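Local coordinates for protein ATP:cob(I)alamin adenosyltransferase, putative (Burkholderia thailandensis, PDB 2ZHZ) that probably transfers the adenosyl group of ATP to the cobalt of reduced cobalamin, making adenosylcobalamin, and works as a homotrimer, at residues B[84-93]-B[147-158]; B[107-118]-B[166-177]. One frame throughout, in Å; residues are numbered along the deposited sequence.

In the fold
Both contacts use helix 147-169. Contact 1 takes its first half, packed beside the start of helix 86-101. Contact 2 takes its C-terminal end, with the tail that follows, against residues 107-118. The centres lie about 24 Å apart, and the nearest atoms about 8 Å. Along the chain the order is 84-93, 107-118, 147-158, 166-177, so the pairings alternate. Contact 1 is buried in the helix bundle, while the centre of contact 2 lies about 20 Å from the centre of the chain. Both also touch the second subunit. Helix 147-169 therefore links the ATP side of the bundle, through Asn153, with the small two-stranded sheet at its end.

Contact 1. Residues B[84-93]-B[147-158]; sequences ITDAHLARLD and APRRYVNRLSDL. With ATP (adenosine-5'-triphosphate), chain H.
Leu92 packs as a knob among Tyr151, Arg154, Leu155 and Leu158. Its CB lies near Arg154 CB. CG comes next to Tyr151 CE1 at 3.7 Å. CD1 then sits over one face of the Tyr151 ring, 3.5 Å from the centroid and 16° off the normal, a CH-pi contact. The same methyl touches Tyr151 O. CD2 ends between Tyr151 OH and Leu158 CD2, 4.1 Å from the latter. The Tyr151 ring can lie under Leu92 because CG is anti to the backbone N (chi1 -177°). Its OH forms a hydrogen bond with Asp68 OD2. Leu89 is the second knob. Its CD2 presses on Tyr151 CA at 3.4 Å, and CD1 lies over one face of the Arg150 guanidinium, which Ser6 of the second subunit holds. Farther along, beside the second subunit, Asp93 and Arg154 form a salt bridge. Arg154 NE is 2.9 Å from Asp93 OD1, but both NE bonds to the carboxylate are weak. A water joins Asp93 OD2 to Arg154 NH2. Arg154 NH1 donates to Arg150 O at 2.9 Å, helping to fix the guanidinium. Arg154 NH2 also pairs with Asp14 of the second subunit. Leu89 and Leu92 make knobs-into-holes packing in the helix bundle, between segments 86-93 and 147-158, whose axes run 14° apart. The latter segment gives Asn153 to an ATP site completed by the second subunit.

Contact 2. Residues B[107-118]-B[166-177]; sequences EEFILPGGARGA and LNRAAGGADVLW
Ile110 pairs with Leu176 in a short, weakly bonded, two-stranded antiparallel pairing at one end of the helix bundle. The two form a non-hydrogen-bonded pair. Two backbone hydrogen bonds flank it: Trp177 N to Phe109 O at 2.9 Å, and Leu111 N to Val175 O.

The tighter part lies where helix 147-169 meets the turn into helix 116-141. Asn167 is the centre of it. Its OD1 accepts from Ala115 N at 2.8 Å, nearly straight, at the N-cap residue of the helix. Its ND2 donates to Gly113 O and to Asp174 OD1, both close to the amide plane. Three bonds thus fix the rotation of this buried amide. Asp174 OD2 is paired in turn with Arg164. Ala118 CB lies 3.5 Å from Asn167 CG, and Ala115 CB meets Ala170 CB at 3.6 Å. The helix behind Asn167 ends in a Schellman motif at Gly171. Val175 puts CG2 beside Gly113 and Gly114, and CG1 against Leu111 CB. CG1 points that way because it is anti to the backbone N (chi1 -176°).

The other end is looser and more exposed. Leu176 CD1 rests against Glu107 OE2 and Glu108 CG, while CD2 touches Ile110 CG2. The side chains of Phe109 and Trp177 lie side by side. Their rings meet obliquely: the Phe109 ring and the six-membered ring of Trp177 have centroids 5.8 Å apart and planes at 72°. Phe70 of the second subunit meets both rings, so this end of the pairing takes part in the trimer interface. Between the two parts a single water donates to Leu111 O and Gly113 O and accepts from Val175 N, at 2.9 Å from that nitrogen.

Contact 1. Residues B[84-93]-B[147-158]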
loop_
_atom_site.group_PDB
_atom_site.type_symbol
_atom_site.label_atom_id
_atom_site.label_comp_id
_atom_site.label_asym_id
_atom_site.label_seq_id
_atom_site.Cartn_x
_atom_site.Cartn_y
_atom_site.Cartn_z
ATOM N N ILE B 84 16.623 5.514 16.211
ATOM C CA ILE B 84 16.152 4.216 16.690
ATOM C C ILE B 84 17.244 3.550 17.520
ATOM O O ILE B 84 18.350 3.329 17.036
ATOM C CB ILE B 84 15.767 3.298 15.510
ATOM C CG1 ILE B 84 14.750 4.013 14.617
ATOM C CG2 ILE B 84 15.196 1.986 16.028
ATOM C CD1 ILE B 84 13.517 4.508 15.347
ATOM N N THR B 85 16.918 3.225 18.768
ATOM C CA THR B 85 17.868 2.611 19.695
ATOM C C THR B 85 17.412 1.246 20.211
ATOM O O THR B 85 16.349 0.750 19.837
ATOM C CB THR B 85 18.072 3.510 20.916
ATOM O OG1 THR B 85 16.849 3.577 21.661
ATOM C CG2 THR B 85 18.459 4.921 20.485
ATOM N N ASP B 86 18.220 0.644 21.080
ATOM C CA ASP B 86 17.871 -0.650 21.655
ATOM C C ASP B 86 16.567 -0.520 22.425
ATOM O O ASP B 86 15.788 -1.467 22.513
ATOM C CB ASP B 86 18.965 -1.149 22.602
ATOM C CG ASP B 86 20.170 -1.698 21.869
ATOM O OD1 ASP B 86 20.054 -1.994 20.662
ATOM O OD2 ASP B 86 21.234 -1.851 22.507
ATOM N N ALA B 87 16.333 0.663 22.981
ATOM C CA ALA B 87 15.119 0.921 23.741
ATOM C C ALA B 87 13.894 0.670 22.865
ATOM O O ALA B 87 12.903 0.090 23.311
ATOM C CB ALA B 87 15.117 2.359 24.241
ATOM N N HIS B 88 13.967 1.122 21.617
ATOM C CA HIS B 88 12.870 0.944 20.672
ATOM C C HIS B 88 12.655 -0.538 20.380
ATOM O O HIS B 88 11.527 -1.020 20.381
ATOM C CB HIS B 88 13.172 1.683 19.366
ATOM C CG HIS B 88 13.186 3.172 19.506
ATOM N ND1 HIS B 88 12.033 3.924 19.571
ATOM C CD2 HIS B 88 14.212 4.049 19.609
ATOM C CE1 HIS B 88 12.349 5.199 19.707
ATOM N NE2 HIS B 88 13.665 5.301 19.732
ATOM N N LEU B 89 13.745 -1.252 20.132
ATOM C CA LEU B 89 13.676 -2.674 19.840
ATOM C C LEU B 89 13.202 -3.468 21.056
ATOM O O LEU B 89 12.470 -4.453 20.922
ATOM C CB LEU B 89 15.049 -3.188 19.399
ATOM C CG LEU B 89 15.673 -2.494 18.186
ATOM C CD1 LEU B 89 17.036 -3.106 17.904
ATOM C CD2 LEU B 89 14.756 -2.641 16.975
ATOM N N ALA B 90 13.627 -3.042 22.242
ATOM C CA ALA B 90 13.241 -3.725 23.470
ATOM C C ALA B 90 11.743 -3.597 23.692
ATOM O O ALA B 90 11.087 -4.553 24.110
ATOM C CB ALA B 90 13.997 -3.138 24.661
ATOM N N ARG B 91 11.200 -2.417 23.406
ATOM C CA ARG B 91 9.777 -2.201 23.593
ATOM C C ARG B 91 8.945 -3.081 22.662
ATOM O O ARG B 91 7.904 -3.603 23.062
ATOM C CB ARG B 91 9.419 -0.731 23.389
ATOM C CG ARG B 91 7.979 -0.440 23.746
ATOM C CD ARG B 91 7.738 1.034 23.972
ATOM N NE ARG B 91 7.963 1.828 22.771
ATOM C CZ ARG B 91 7.601 3.098 22.653
ATOM N NH1 ARG B 91 7.001 3.708 23.669
ATOM N NH2 ARG B 91 7.826 3.758 21.522
ATOM N N LEU B 92 9.400 -3.241 21.422
ATOM C CA LEU B 92 8.684 -4.088 20.473
ATOM C C LEU B 92 8.756 -5.531 20.961
ATOM O O LEU B 92 7.752 -6.244 20.956
ATOM C CB LEU B 92 9.302 -3.994 19.076
ATOM C CG LEU B 92 9.183 -2.685 18.292
ATOM C CD1 LEU B 92 9.744 -2.910 16.900
ATOM C CD2 LEU B 92 7.731 -2.231 18.203
ATOM N N ASP B 93 9.944 -5.958 21.380
ATOM C CA ASP B 93 10.127 -7.318 21.880
ATOM C C ASP B 93 9.240 -7.554 23.097
ATOM O O ASP B 93 8.756 -8.662 23.318
ATOM C CB ASP B 93 11.587 -7.571 22.271
ATOM C CG ASP B 93 12.495 -7.747 21.072
ATOM O OD1 ASP B 93 11.978 -7.948 19.956
ATOM O OD2 ASP B 93 13.731 -7.699 21.254
ATOM N N ALA B 147 19.675 -0.807 13.300
ATOM C CA ALA B 147 18.454 -0.603 14.074
ATOM C C ALA B 147 17.158 -0.483 13.258
ATOM O O ALA B 147 16.171 -1.157 13.560
ATOM C CB ALA B 147 18.616 0.611 14.983
ATOM N N PRO B 148 17.135 0.377 12.224
ATOM C CA PRO B 148 15.922 0.534 11.408
ATOM C C PRO B 148 15.406 -0.805 10.882
ATOM O O PRO B 148 14.219 -1.114 10.973
ATOM C CB PRO B 148 16.384 1.456 10.284
ATOM C CG PRO B 148 17.412 2.316 10.974
ATOM C CD PRO B 148 18.193 1.302 11.772
ATOM N N ARG B 149 16.331 -1.583 10.333
ATOM C CA ARG B 149 16.074 -2.905 9.776
ATOM C C ARG B 149 15.535 -3.843 10.864
ATOM O O ARG B 149 14.538 -4.553 10.674
ATOM C CB ARG B 149 17.402 -3.428 9.227
ATOM C CG ARG B 149 17.382 -4.728 8.500
ATOM C CD ARG B 149 18.758 -4.987 7.895
ATOM N NE ARG B 149 19.790 -5.258 8.897
ATOM C CZ ARG B 149 21.017 -4.742 8.867
ATOM N NH1 ARG B 149 21.371 -3.919 7.890
ATOM N NH2 ARG B 149 21.901 -5.065 9.800
ATOM N N ARG B 150 16.207 -3.844 12.008
ATOM C CA ARG B 150 15.806 -4.699 13.118
ATOM C C ARG B 150 14.457 -4.286 13.678
ATOM O O ARG B 150 13.689 -5.127 14.150
ATOM C CB ARG B 150 16.858 -4.652 14.226
ATOM C CG ARG B 150 18.240 -5.084 13.773
ATOM C CD ARG B 150 19.223 -5.050 14.934
ATOM N NE ARG B 150 18.983 -6.136 15.884
ATOM C CZ ARG B 150 19.434 -6.149 17.135
ATOM N NH1 ARG B 150 20.148 -5.129 17.596
ATOM N NH2 ARG B 150 19.181 -7.185 17.921
ATOM N N TYR B 151 14.165 -2.989 13.619
ATOM C CA TYR B 151 12.904 -2.477 14.132
ATOM C C TYR B 151 11.709 -2.959 13.305
ATOM O O TYR B 151 10.749 -3.497 13.854
ATOM C CB TYR B 151 12.914 -0.948 14.162
ATOM C CG TYR B 151 11.652 -0.362 14.750
ATOM C CD1 TYR B 151 11.572 -0.043 16.108
ATOM C CD2 TYR B 151 10.518 -0.172 13.960
ATOM C CE1 TYR B 151 10.390 0.448 16.662
ATOM C CE2 TYR B 151 9.339 0.313 14.501
ATOM C CZ TYR B 151 9.276 0.618 15.850
ATOM O OH TYR B 151 8.093 1.058 16.384
ATOM N N VAL B 152 11.760 -2.762 11.990
ATOM C CA VAL B 152 10.648 -3.191 11.148
ATOM C C VAL B 152 10.536 -4.712 11.096
ATOM O O VAL B 152 9.458 -5.254 10.847
ATOM C CB VAL B 152 10.757 -2.614 9.712
ATOM C CG1 VAL B 152 10.520 -1.111 9.748
ATOM C CG2 VAL B 152 12.115 -2.926 9.116
ATOM N N ASN B 153 11.647 -5.402 11.336
ATOM C CA ASN B 153 11.640 -6.862 11.342
ATOM C C ASN B 153 10.703 -7.300 12.474
ATOM O O ASN B 153 9.834 -8.157 12.296
ATOM C CB ASN B 153 13.054 -7.400 11.600
ATOM C CG ASN B 153 13.169 -8.891 11.339
ATOM O OD1 ASN B 153 14.082 -9.562 11.828
ATOM N ND2 ASN B 153 12.251 -9.413 10.555
ATOM N N ARG B 154 10.880 -6.684 13.636
ATOM C CA ARG B 154 10.061 -6.989 14.799
ATOM C C ARG B 154 8.634 -6.481 14.650
ATOM O O ARG B 154 7.692 -7.140 15.076
ATOM C CB ARG B 154 10.702 -6.386 16.053
ATOM C CG ARG B 154 11.960 -7.113 16.476
ATOM C CD ARG B 154 12.747 -6.367 17.549
ATOM N NE ARG B 154 13.893 -7.170 17.958
ATOM C CZ ARG B 154 14.879 -7.530 17.144
ATOM N NH1 ARG B 154 14.870 -7.144 15.874
ATOM N NH2 ARG B 154 15.854 -8.313 17.582
ATOM N N LEU B 155 8.473 -5.311 14.040
ATOM C CA LEU B 155 7.145 -4.740 13.873
ATOM C C LEU B 155 6.191 -5.605 13.044
ATOM O O LEU B 155 5.013 -5.711 13.380
ATOM C CB LEU B 155 7.233 -3.336 13.265
ATOM C CG LEU B 155 5.892 -2.610 13.087
ATOM C CD1 LEU B 155 5.136 -2.570 14.413
ATOM C CD2 LEU B 155 6.140 -1.202 12.572
ATOM N N SER B 156 6.672 -6.218 11.965
ATOM C CA SER B 156 5.772 -7.044 11.160
ATOM C C SER B 156 5.319 -8.239 11.994
ATOM O O SER B 156 4.181 -8.692 11.884
ATOM C CB SER B 156 6.440 -7.510 9.855
ATOM O OG SER B 156 7.512 -8.404 10.076
ATOM N N ASP B 157 6.214 -8.736 12.842
ATOM C CA ASP B 157 5.900 -9.859 13.722
ATOM C C ASP B 157 4.805 -9.395 14.687
ATOM O O ASP B 157 3.793 -10.074 14.862
ATOM C CB ASP B 157 7.163 -10.273 14.492
ATOM C CG ASP B 157 6.990 -11.564 15.289
ATOM O OD1 ASP B 157 7.972 -11.970 15.944
ATOM O OD2 ASP B 157 5.898 -12.174 15.270
ATOM N N LEU B 158 4.998 -8.226 15.297
ATOM C CA LEU B 158 4.020 -7.689 16.243
ATOM C C LEU B 158 2.673 -7.395 15.580
ATOM O O LEU B 158 1.618 -7.566 16.194
ATOM C CB LEU B 158 4.555 -6.411 16.904
ATOM C CG LEU B 158 3.609 -5.739 17.905
ATOM C CD1 LEU B 158 3.231 -6.736 18.999
ATOM C CD2 LEU B 158 4.283 -4.512 18.512
HETATM P PG ATP H . 12.821 -13.359 11.728
HETATM O O1G ATP H . 13.977 -12.405 11.776
HETATM O O2G ATP H . 12.828 -14.346 12.858
HETATM O O3G ATP H . 11.510 -12.622 11.693
HETATM P PB ATP H . 12.900 -13.650 8.870
HETATM O O1B ATP H . 12.750 -12.157 8.903
HETATM O O2B ATP H . 14.061 -14.226 8.096
HETATM O O3B ATP H . 12.933 -14.247 10.379
HETATM P PA ATP H . 10.012 -14.068 8.792
HETATM O O1A ATP H . 9.796 -12.613 9.029
HETATM O O2A ATP H . 9.684 -15.061 9.880
HETATM O O3A ATP H . 11.548 -14.342 8.286
HETATM O "O5'" ATP H . 9.172 -14.446 7.474
HETATM C "C5'" ATP H . 8.919 -15.806 7.133
HETATM C "C4'" ATP H . 9.120 -16.031 5.638
HETATM O "O4'" ATP H . 8.744 -14.875 4.847
HETATM C "C3'" ATP H . 10.565 -16.381 5.295
HETATM O "O3'" ATP H . 10.648 -17.741 4.851
HETATM C "C2'" ATP H . 10.989 -15.368 4.241
HETATM O "O2'" ATP H . 11.351 -16.052 3.033
HETATM C "C1'" ATP H . 9.814 -14.436 4.007
HETATM N N9 ATP H . 10.141 -13.006 4.356
HETATM C C8 ATP H . 10.918 -12.570 5.385
HETATM N N7 ATP H . 10.997 -11.220 5.421
HETATM C C5 ATP H . 10.260 -10.753 4.399
HETATM C C6 ATP H . 9.902 -9.409 3.850
HETATM N N6 ATP H . 10.369 -8.282 4.431
HETATM N N1 ATP H . 9.085 -9.355 2.742
HETATM C C2 ATP H . 8.598 -10.486 2.137
HETATM N N3 ATP H . 8.887 -11.742 2.591
HETATM C C4 ATP H . 9.694 -11.935 3.694
HETATM O O HOH W 1 15.276 -9.561 20.049
#

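Contact 2. Residues B[107-118]-B[166-177]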
loop_
_atom_site.group_PDB
_atom_site.type_symbol
_atom_site.label_atom_id
_atom_site.label_comp_id
_atom_site.label_asym_id
_atom_site.label_seq_id
_atom_site.Cartn_x
_atom_site.Cartn_y
_atom_site.Cartn_z
ATOM N N GLU B 107 -1.256 -22.888 15.719
ATOM C CA GLU B 107 -1.353 -24.252 15.211
ATOM C C GLU B 107 -1.164 -24.358 13.700
ATOM O O GLU B 107 -0.062 -24.631 13.219
ATOM C CB GLU B 107 -2.706 -24.852 15.604
ATOM C CG GLU B 107 -3.898 -23.965 15.270
ATOM C CD GLU B 107 -5.224 -24.603 15.640
ATOM O OE1 GLU B 107 -5.445 -24.863 16.842
ATOM O OE2 GLU B 107 -6.043 -24.845 14.727
ATOM N N GLU B 108 -2.246 -24.147 12.958
ATOM C CA GLU B 108 -2.221 -24.220 11.502
ATOM C C GLU B 108 -1.780 -22.880 10.938
ATOM O O GLU B 108 -1.723 -21.884 11.661
ATOM C CB GLU B 108 -3.621 -24.530 10.962
ATOM C CG GLU B 108 -4.534 -25.283 11.921
ATOM C CD GLU B 108 -3.997 -26.647 12.301
ATOM O OE1 GLU B 108 -2.941 -26.711 12.967
ATOM O OE2 GLU B 108 -4.636 -27.658 11.933
ATOM N N PHE B 109 -1.457 -22.856 9.648
ATOM C CA PHE B 109 -1.073 -21.607 9.006
ATOM C C PHE B 109 -2.361 -20.808 8.946
ATOM O O PHE B 109 -3.436 -21.381 8.779
ATOM C CB PHE B 109 -0.589 -21.835 7.574
ATOM C CG PHE B 109 0.739 -22.512 7.473
ATOM C CD1 PHE B 109 0.828 -23.836 7.059
ATOM C CD2 PHE B 109 1.908 -21.821 7.764
ATOM C CE1 PHE B 109 2.064 -24.461 6.930
ATOM C CE2 PHE B 109 3.151 -22.436 7.640
ATOM C CZ PHE B 109 3.230 -23.759 7.222
ATOM N N ILE B 110 -2.270 -19.495 9.085
ATOM C CA ILE B 110 -3.476 -18.690 9.014
ATOM C C ILE B 110 -3.437 -17.772 7.804
ATOM O O ILE B 110 -2.369 -17.452 7.279
ATOM C CB ILE B 110 -3.684 -17.846 10.288
ATOM C CG1 ILE B 110 -2.595 -16.786 10.409
ATOM C CG2 ILE B 110 -3.678 -18.747 11.513
ATOM C CD1 ILE B 110 -2.787 -15.873 11.600
ATOM N N LEU B 111 -4.618 -17.371 7.357
ATOM C CA LEU B 111 -4.752 -16.479 6.216
ATOM C C LEU B 111 -5.006 -15.078 6.756
ATOM O O LEU B 111 -5.611 -14.914 7.818
ATOM C CB LEU B 111 -5.927 -16.922 5.338
ATOM C CG LEU B 111 -5.832 -18.335 4.760
ATOM C CD1 LEU B 111 -7.094 -18.664 3.973
ATOM C CD2 LEU B 111 -4.603 -18.434 3.873
ATOM N N PRO B 112 -4.544 -14.044 6.036
ATOM C CA PRO B 112 -4.765 -12.675 6.512
ATOM C C PRO B 112 -6.233 -12.261 6.405
ATOM O O PRO B 112 -6.813 -12.263 5.322
ATOM C CB PRO B 112 -3.842 -11.846 5.621
ATOM C CG PRO B 112 -3.829 -12.633 4.326
ATOM C CD PRO B 112 -3.735 -14.064 4.802
ATOM N N GLY B 113 -6.833 -11.911 7.538
ATOM C CA GLY B 113 -8.228 -11.508 7.529
ATOM C C GLY B 113 -8.919 -11.747 8.855
ATOM O O GLY B 113 -8.265 -12.002 9.864
ATOM N N GLY B 114 -10.246 -11.673 8.847
ATOM C CA GLY B 114 -11.021 -11.866 10.063
ATOM C C GLY B 114 -11.816 -10.610 10.347
ATOM O O GLY B 114 -12.476 -10.084 9.454
ATOM N N ALA B 115 -11.768 -10.121 11.583
ATOM C CA ALA B 115 -12.480 -8.897 11.921
ATOM C C ALA B 115 -11.818 -7.788 11.106
ATOM O O ALA B 115 -10.641 -7.896 10.762
ATOM C CB ALA B 115 -12.357 -8.609 13.416
ATOM N N ARG B 116 -12.560 -6.731 10.789
ATOM C CA ARG B 116 -12.000 -5.638 9.997
ATOM C C ARG B 116 -10.682 -5.113 10.561
ATOM O O ARG B 116 -9.755 -4.816 9.811
ATOM C CB ARG B 116 -13.003 -4.488 9.879
ATOM C CG ARG B 116 -12.531 -3.340 8.991
ATOM C CD ARG B 116 -13.693 -2.408 8.683
ATOM N NE ARG B 116 -14.740 -3.108 7.939
ATOM C CZ ARG B 116 -16.039 -2.831 8.020
ATOM N NH1 ARG B 116 -16.465 -1.863 8.820
ATOM N NH2 ARG B 116 -16.913 -3.526 7.302
ATOM N N GLY B 117 -10.601 -4.995 11.884
ATOM C CA GLY B 117 -9.378 -4.507 12.498
ATOM C C GLY B 117 -8.206 -5.451 12.287
ATOM O O GLY B 117 -7.090 -5.020 11.985
ATOM N N ALA B 118 -8.451 -6.746 12.456
ATOM C CA ALA B 118 -7.402 -7.745 12.270
ATOM C C ALA B 118 -6.951 -7.771 10.813
ATOM O O ALA B 118 -5.767 -7.963 10.521
ATOM C CB ALA B 118 -7.909 -9.123 12.677
ATOM N N LEU B 166 -6.671 -8.897 17.854
ATOM C CA LEU B 166 -7.880 -8.212 17.407
ATOM C C LEU B 166 -9.016 -9.150 17.009
ATOM O O LEU B 166 -10.189 -8.810 17.176
ATOM C CB LEU B 166 -7.554 -7.251 16.254
ATOM C CG LEU B 166 -6.739 -6.026 16.696
ATOM C CD1 LEU B 166 -6.407 -5.140 15.495
ATOM C CD2 LEU B 166 -7.534 -5.236 17.730
ATOM N N ASN B 167 -8.687 -10.319 16.470
ATOM C CA ASN B 167 -9.737 -11.263 16.109
ATOM C C ASN B 167 -10.396 -11.774 17.392
ATOM O O ASN B 167 -11.616 -11.941 17.452
ATOM C CB ASN B 167 -9.177 -12.433 15.293
ATOM C CG ASN B 167 -9.202 -12.161 13.794
ATOM O OD1 ASN B 167 -10.155 -11.572 13.282
ATOM N ND2 ASN B 167 -8.167 -12.605 13.085
ATOM N N ARG B 168 -9.583 -12.003 18.418
ATOM C CA ARG B 168 -10.081 -12.482 19.710
ATOM C C ARG B 168 -10.974 -11.415 20.338
ATOM O O ARG B 168 -12.069 -11.702 20.826
ATOM C CB ARG B 168 -8.912 -12.761 20.657
ATOM C CG ARG B 168 -7.805 -13.610 20.062
ATOM C CD ARG B 168 -8.108 -15.093 20.137
ATOM N NE ARG B 168 -8.082 -15.580 21.513
ATOM C CZ ARG B 168 -8.104 -16.866 21.850
ATOM N NH1 ARG B 168 -8.152 -17.801 20.906
ATOM N NH2 ARG B 168 -8.076 -17.220 23.128
ATOM N N ALA B 169 -10.489 -10.178 20.317
ATOM C CA ALA B 169 -11.208 -9.046 20.887
ATOM C C ALA B 169 -12.582 -8.862 20.260
ATOM O O ALA B 169 -13.521 -8.427 20.925
ATOM C CB ALA B 169 -10.386 -7.774 20.719
ATOM N N ALA B 170 -12.697 -9.194 18.977
ATOM C CA ALA B 170 -13.963 -9.058 18.265
ATOM C C ALA B 170 -14.867 -10.257 18.526
ATOM O O ALA B 170 -16.001 -10.306 18.051
ATOM C CB ALA B 170 -13.709 -8.909 16.770
ATOM N N GLY B 171 -14.354 -11.221 19.285
ATOM C CA GLY B 171 -15.128 -12.406 19.606
ATOM C C GLY B 171 -15.029 -13.466 18.529
ATOM O O GLY B 171 -15.834 -14.399 18.484
ATOM N N GLY B 172 -14.035 -13.325 17.658
ATOM C CA GLY B 172 -13.858 -14.285 16.589
ATOM C C GLY B 172 -12.570 -15.068 16.724
ATOM O O GLY B 172 -12.036 -15.229 17.823
ATOM N N ALA B 173 -12.066 -15.556 15.598
ATOM C CA ALA B 173 -10.833 -16.327 15.586
ATOM C C ALA B 173 -10.074 -16.051 14.295
ATOM O O ALA B 173 -10.554 -15.326 13.426
ATOM C CB ALA B 173 -11.147 -17.815 15.707
ATOM N N ASP B 174 -8.887 -16.632 14.174
ATOM C CA ASP B 174 -8.076 -16.441 12.980
ATOM C C ASP B 174 -8.579 -17.323 11.843
ATOM O O ASP B 174 -9.109 -18.416 12.073
ATOM C CB ASP B 174 -6.611 -16.768 13.276
ATOM C CG ASP B 174 -6.032 -15.898 14.373
ATOM O OD1 ASP B 174 -6.130 -14.660 14.258
ATOM O OD2 ASP B 174 -5.480 -16.453 15.345
ATOM N N VAL B 175 -8.422 -16.833 10.619
ATOM C CA VAL B 175 -8.835 -17.571 9.432
ATOM C C VAL B 175 -7.727 -18.571 9.131
ATOM O O VAL B 175 -6.578 -18.184 8.926
ATOM C CB VAL B 175 -9.009 -16.625 8.228
ATOM C CG1 VAL B 175 -9.543 -17.396 7.032
ATOM C CG2 VAL B 175 -9.948 -15.489 8.597
ATOM N N LEU B 176 -8.072 -19.855 9.106
ATOM C CA LEU B 176 -7.079 -20.893 8.866
ATOM C C LEU B 176 -6.958 -21.347 7.412
ATOM O O LEU B 176 -7.939 -21.378 6.670
ATOM C CB LEU B 176 -7.380 -22.106 9.750
ATOM C CG LEU B 176 -7.539 -21.821 11.245
ATOM C CD1 LEU B 176 -7.906 -23.105 11.969
ATOM C CD2 LEU B 176 -6.249 -21.237 11.807
ATOM N N TRP B 177 -5.737 -21.695 7.020
ATOM C CA TRP B 177 -5.466 -22.172 5.671
ATOM C C TRP B 177 -5.878 -23.639 5.608
ATOM O O TRP B 177 -5.819 -24.348 6.610
ATOM C CB TRP B 177 -3.977 -22.032 5.359
ATOM C CG TRP B 177 -3.578 -22.622 4.046
ATOM C CD1 TRP B 177 -4.028 -22.255 2.809
ATOM C CD2 TRP B 177 -2.645 -23.686 3.835
ATOM N NE1 TRP B 177 -3.430 -23.025 1.840
ATOM C CE2 TRP B 177 -2.577 -23.912 2.443
ATOM C CE3 TRP B 177 -1.859 -24.474 4.689
ATOM C CZ2 TRP B 177 -1.751 -24.895 1.882
ATOM C CZ3 TRP B 177 -1.037 -25.454 4.130
ATOM C CH2 TRP B 177 -0.991 -25.653 2.739
HETATM O O HOH W 2 -6.834 -14.457 10.162
#